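Local coordinates for allantoin racemase (Pseudomonas fluorescens, PDB 5LG5), which racemises allantoin, interconverting its two enantiomers, and probably also acts on other 5-monosubstituted hydantoins, at residues 149-161 and 180-193. Numbering follows the deposited sequence.
Sequences LEEDPVAAMEAIV and CGGMAGLDEQIRQR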
loop_
_atom_site.group_PDB
_atom_site.type_symbol
_atom_site.label_atom_id
_atom_site.label_comp_id
_atom_site.label_asym_id
_atom_site.label_seq_id
_atom_site.Cartn_x
_atom_site.Cartn_y
_atom_site.Cartn_z
ATOM N N LEU E 149 -1.228 -12.899 -33.780
ATOM C CA LEU E 149 -2.302 -13.745 -33.274
ATOM C C LEU E 149 -3.082 -14.337 -34.420
ATOM O O LEU E 149 -3.447 -15.510 -34.385
ATOM C CB LEU E 149 -3.270 -12.986 -32.353
ATOM C CG LEU E 149 -2.953 -12.508 -30.930
ATOM C CD1 LEU E 149 -1.501 -12.142 -30.717
ATOM C CD2 LEU E 149 -3.851 -11.326 -30.564
ATOM N N GLU E 150 -3.322 -13.538 -35.454
ATOM C CA GLU E 150 -4.126 -14.031 -36.559
ATOM C C GLU E 150 -3.299 -14.642 -37.692
ATOM O O GLU E 150 -3.825 -15.418 -38.491
ATOM C CB GLU E 150 -5.006 -12.891 -37.088
ATOM C CG GLU E 150 -6.252 -12.633 -36.230
ATOM C CD GLU E 150 -7.378 -13.632 -36.484
ATOM O OE1 GLU E 150 -7.390 -14.253 -37.570
ATOM O OE2 GLU E 150 -8.255 -13.788 -35.601
ATOM N N GLU E 151 -2.006 -14.328 -37.751
ATOM C CA GLU E 151 -1.170 -14.862 -38.829
ATOM C C GLU E 151 -0.339 -16.087 -38.413
ATOM O O GLU E 151 0.139 -16.836 -39.263
ATOM C CB GLU E 151 -0.311 -13.754 -39.431
ATOM C CG GLU E 151 -0.582 -13.575 -40.949
ATOM C CD GLU E 151 -2.078 -13.422 -41.331
ATOM O OE1 GLU E 151 -2.931 -13.142 -40.458
ATOM O OE2 GLU E 151 -2.409 -13.600 -42.526
ATOM N N ASP E 152 -0.153 -16.272 -37.110
ATOM C CA ASP E 152 0.507 -17.474 -36.604
ATOM C C ASP E 152 -0.296 -17.935 -35.385
ATOM O O ASP E 152 0.223 -17.997 -34.270
ATOM C CB ASP E 152 1.951 -17.158 -36.225
ATOM C CG ASP E 152 2.767 -18.396 -35.945
ATOM O OD1 ASP E 152 3.914 -18.242 -35.474
ATOM O OD2 ASP E 152 2.265 -19.523 -36.184
ATOM N N PRO E 153 -1.569 -18.309 -35.617
ATOM C CA PRO E 153 -2.514 -18.560 -34.523
ATOM C C PRO E 153 -2.262 -19.838 -33.741
ATOM O O PRO E 153 -2.669 -19.916 -32.575
ATOM C CB PRO E 153 -3.874 -18.634 -35.232
ATOM C CG PRO E 153 -3.562 -19.021 -36.629
ATOM C CD PRO E 153 -2.189 -18.503 -36.943
ATOM N N VAL E 154 -1.647 -20.838 -34.363
ATOM C CA VAL E 154 -1.384 -22.062 -33.630
ATOM C C VAL E 154 -0.300 -21.750 -32.609
ATOM O O VAL E 154 -0.425 -22.085 -31.433
ATOM C CB VAL E 154 -0.975 -23.242 -34.540
ATOM C CG1 VAL E 154 -0.544 -24.441 -33.690
ATOM C CG2 VAL E 154 -2.130 -23.624 -35.475
ATOM N N ALA E 155 0.753 -21.085 -33.069
ATOM C CA ALA E 155 1.850 -20.717 -32.189
ATOM C C ALA E 155 1.385 -19.703 -31.149
ATOM O O ALA E 155 1.780 -19.776 -29.978
ATOM C CB ALA E 155 3.001 -20.147 -32.998
ATOM N N ALA E 156 0.524 -18.780 -31.573
ATOM C CA ALA E 156 0.016 -17.749 -30.677
ATOM C C ALA E 156 -0.775 -18.353 -29.525
ATOM O O ALA E 156 -0.532 -18.034 -28.355
ATOM C CB ALA E 156 -0.860 -16.769 -31.446
ATOM N N MET E 157 -1.702 -19.240 -29.864
ATOM C CA MET E 157 -2.544 -19.887 -28.877
ATOM C C MET E 157 -1.699 -20.672 -27.868
ATOM O O MET E 157 -1.934 -20.617 -26.658
ATOM C CB MET E 157 -3.557 -20.780 -29.593
ATOM C CG MET E 157 -4.345 -21.698 -28.690
ATOM S SD MET E 157 -5.357 -20.910 -27.424
ATOM C CE MET E 157 -6.457 -19.945 -28.450
ATOM N N GLU E 158 -0.716 -21.410 -28.369
ATOM C CA GLU E 158 0.170 -22.159 -27.494
ATOM C C GLU E 158 0.972 -21.264 -26.543
ATOM O O GLU E 158 1.114 -21.586 -25.360
ATOM C CB GLU E 158 1.106 -23.040 -28.327
ATOM C CG GLU E 158 1.798 -24.130 -27.536
ATOM C CD GLU E 158 0.854 -25.001 -26.716
ATOM O OE1 GLU E 158 -0.252 -25.338 -27.193
ATOM O OE2 GLU E 158 1.235 -25.363 -25.581
ATOM N N ALA E 159 1.494 -20.153 -27.050
ATOM C CA ALA E 159 2.264 -19.231 -26.217
ATOM C C ALA E 159 1.392 -18.635 -25.111
ATOM O O ALA E 159 1.843 -18.459 -23.973
ATOM C CB ALA E 159 2.869 -18.130 -27.067
ATOM N N ILE E 160 0.144 -18.331 -25.454
ATOM C CA ILE E 160 -0.804 -17.799 -24.493
ATOM C C ILE E 160 -1.104 -18.875 -23.448
ATOM O O ILE E 160 -1.020 -18.618 -22.242
ATOM C CB ILE E 160 -2.112 -17.342 -25.182
ATOM C CG1 ILE E 160 -1.856 -16.185 -26.146
ATOM C CG2 ILE E 160 -3.178 -16.969 -24.151
ATOM C CD1 ILE E 160 -3.082 -15.810 -26.977
ATOM N N VAL E 161 -1.407 -20.093 -23.908
ATOM C CA VAL E 161 -1.682 -21.198 -22.982
ATOM C C VAL E 161 -0.529 -21.435 -22.023
ATOM O O VAL E 161 -0.765 -21.614 -20.822
ATOM C CB VAL E 161 -2.087 -22.530 -23.719
ATOM C CG1 VAL E 161 -2.094 -23.736 -22.776
ATOM C CG2 VAL E 161 -3.437 -22.378 -24.428
ATOM N N CYS E 180 -5.393 -8.805 -24.538
ATOM C CA CYS E 180 -5.371 -8.096 -25.812
ATOM C C CYS E 180 -6.745 -8.135 -26.493
ATOM O O CYS E 180 -7.449 -9.155 -26.438
ATOM C CB CYS E 180 -4.285 -8.675 -26.726
ATOM S SG CYS E 180 -4.169 -7.840 -28.321
ATOM N N GLY E 181 -7.147 -7.018 -27.095
ATOM C CA GLY E 181 -8.418 -6.955 -27.806
ATOM C C GLY E 181 -8.491 -7.973 -28.938
ATOM O O GLY E 181 -9.544 -8.556 -29.208
ATOM N N GLY E 182 -7.359 -8.179 -29.607
ATOM C CA GLY E 182 -7.268 -9.147 -30.685
ATOM C C GLY E 182 -7.294 -10.587 -30.202
ATOM O O GLY E 182 -7.251 -11.522 -31.008
ATOM N N MET E 183 -7.356 -10.776 -28.887
ATOM C CA MET E 183 -7.515 -12.120 -28.337
ATOM C C MET E 183 -8.994 -12.478 -28.173
ATOM O O MET E 183 -9.327 -13.588 -27.745
ATOM C CB MET E 183 -6.798 -12.251 -26.997
ATOM C CG MET E 183 -5.282 -12.352 -27.109
ATOM S SD MET E 183 -4.587 -12.503 -25.456
ATOM C CE MET E 183 -2.828 -12.307 -25.791
ATOM N N ALA E 184 -9.876 -11.535 -28.495
ATOM C CA ALA E 184 -11.314 -11.759 -28.323
ATOM C C ALA E 184 -11.756 -13.112 -28.887
ATOM O O ALA E 184 -11.367 -13.479 -29.997
ATOM C CB ALA E 184 -12.123 -10.630 -28.965
ATOM N N GLY E 185 -12.500 -13.872 -28.081
ATOM C CA GLY E 185 -13.108 -15.124 -28.502
ATOM C C GLY E 185 -12.268 -16.351 -28.233
ATOM O O GLY E 185 -12.712 -17.482 -28.435
ATOM N N LEU E 186 -11.076 -16.127 -27.694
ATOM C CA LEU E 186 -10.092 -17.188 -27.581
ATOM C C LEU E 186 -10.189 -17.849 -26.201
ATOM O O LEU E 186 -9.450 -18.799 -25.895
ATOM C CB LEU E 186 -8.691 -16.616 -27.831
ATOM C CG LEU E 186 -7.962 -16.974 -29.131
ATOM C CD1 LEU E 186 -8.916 -17.049 -30.323
ATOM C CD2 LEU E 186 -6.845 -15.979 -29.408
ATOM N N ASP E 187 -11.114 -17.345 -25.381
ATOM C CA ASP E 187 -11.176 -17.742 -23.982
ATOM C C ASP E 187 -11.532 -19.203 -23.817
ATOM O O ASP E 187 -10.972 -19.899 -22.969
ATOM C CB ASP E 187 -12.211 -16.942 -23.199
ATOM C CG ASP E 187 -13.377 -16.480 -24.044
ATOM O OD1 ASP E 187 -13.214 -16.113 -25.239
ATOM O OD2 ASP E 187 -14.505 -16.561 -23.513
ATOM N N GLU E 188 -12.472 -19.655 -24.638
ATOM C CA GLU E 188 -13.038 -20.988 -24.475
ATOM C C GLU E 188 -11.946 -22.048 -24.661
ATOM O O GLU E 188 -11.841 -22.993 -23.880
ATOM C CB GLU E 188 -14.236 -21.203 -25.421
ATOM C CG GLU E 188 -15.522 -20.429 -25.033
ATOM C CD GLU E 188 -15.499 -18.929 -25.374
ATOM O OE1 GLU E 188 -16.467 -18.215 -25.005
ATOM O OE2 GLU E 188 -14.529 -18.453 -26.011
ATOM N N GLN E 189 -11.107 -21.857 -25.668
ATOM C CA GLN E 189 -10.042 -22.810 -25.934
ATOM C C GLN E 189 -9.027 -22.825 -24.788
ATOM O O GLN E 189 -8.558 -23.891 -24.379
ATOM C CB GLN E 189 -9.357 -22.477 -27.267
ATOM C CG GLN E 189 -10.311 -22.378 -28.452
ATOM C CD GLN E 189 -10.461 -20.962 -28.982
ATOM O OE1 GLN E 189 -10.985 -20.080 -28.295
ATOM N NE2 GLN E 189 -10.005 -20.736 -30.214
ATOM N N ILE E 190 -8.688 -21.641 -24.277
ATOM C CA ILE E 190 -7.761 -21.514 -23.141
ATOM C C ILE E 190 -8.348 -22.125 -21.872
ATOM O O ILE E 190 -7.634 -22.779 -21.102
ATOM C CB ILE E 190 -7.366 -20.036 -22.902
ATOM C CG1 ILE E 190 -6.691 -19.480 -24.151
ATOM C CG2 ILE E 190 -6.434 -19.904 -21.705
ATOM C CD1 ILE E 190 -6.622 -17.983 -24.174
ATOM N N ARG E 191 -9.642 -21.889 -21.646
ATOM C CA ARG E 191 -10.347 -22.492 -20.509
ATOM C C ARG E 191 -10.235 -24.011 -20.551
ATOM O O ARG E 191 -9.883 -24.651 -19.553
ATOM C CB ARG E 191 -11.829 -22.113 -20.513
ATOM C CG ARG E 191 -12.626 -22.765 -19.380
ATOM C CD ARG E 191 -14.113 -22.770 -19.711
ATOM N NE ARG E 191 -14.309 -23.333 -21.048
ATOM C CZ ARG E 191 -15.166 -22.867 -21.951
ATOM N NH1 ARG E 191 -15.946 -21.830 -21.662
ATOM N NH2 ARG E 191 -15.250 -23.448 -23.145
ATOM N N GLN E 192 -10.542 -24.578 -21.713
ATOM C CA GLN E 192 -10.490 -26.022 -21.904
ATOM C C GLN E 192 -9.081 -26.546 -21.675
ATOM O O GLN E 192 -8.885 -27.622 -21.117
ATOM C CB GLN E 192 -10.986 -26.401 -23.303
ATOM C CG GLN E 192 -12.501 -26.403 -23.452
ATOM C CD GLN E 192 -13.195 -27.357 -22.481
ATOM O OE1 GLN E 192 -13.413 -27.029 -21.308
ATOM N NE2 GLN E 192 -13.502 -28.562 -22.957
ATOM N N ARG E 193 -8.105 -25.750 -22.094
ATOM C CA ARG E 193 -6.704 -26.129 -22.019
ATOM C C ARG E 193 -6.110 -25.914 -20.613
ATOM O O ARG E 193 -5.121 -26.555 -20.263
ATOM C CB ARG E 193 -5.922 -25.385 -23.118
ATOM C CG ARG E 193 -6.153 -25.970 -24.531
ATOM C CD ARG E 193 -5.598 -25.095 -25.677
ATOM N NE ARG E 193 -4.181 -25.303 -26.020
ATOM C CZ ARG E 193 -3.666 -25.041 -27.224
ATOM N NH1 ARG E 193 -4.467 -24.633 -28.202
ATOM N NH2 ARG E 193 -2.378 -25.246 -27.479
HETATM O O HOH W 1 -2.238 -24.197 -30.515
#
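Where two successive beta-alpha-beta crossovers of a parallel sheet lie side by side, Met-157 and Ile-160 of helix 153-171 pack on Leu-186 and Ile-190 in the crossover from strand 175-179 to strand 198-199. The axes of 153-161 and 187-193 approach to 10.5 Å at 51°. With CG anti to the backbone N (chi1 170°) and two further bends, Met-157 curls its thioether over the start of the second helix: CE presses on Leu-186 CG in the preceding turn at 3.4 Å, a tight fit, while SD lies 3.8 Å from Ile-190 CG1. Replacing Met-157 by an alanine would probably leave Leu-186 and Ile-190 without this cover and open a gap between the helices. One turn deeper, Ile-160 uses both branches. CD1 meets Met-183 CE tip to tip at 3.7 Å, and the side chains of Ile-160 and Ile-190 cross at about a right angle, CG2 3.6 Å from CD1; Met-183 and Ile-190 also rest on Leu-178 of the sheet. At the other end of the contact, ahead of helix 153-161, Leu-149 CD2 sits 3.4 Å from Gly-182 O, where a beta carbon on the glycine would crowd it. At the outer margin Arg-193 crosses Val-161, whose CG2 lies over one guanidinium face, 3.4 Å from NE. Glu-158 forms a salt bridge at the guanidinium edge, but its modelled oxygen-nitrogen separation is implausibly short, leaving its detailed geometry doubtful; a water links Arg-193 NH2 to Val-154 O. This grading, from aliphatic and thioether groups near the sheet to charged groups on the solvent side, is consistent with apolar fit setting much of how the helices meet.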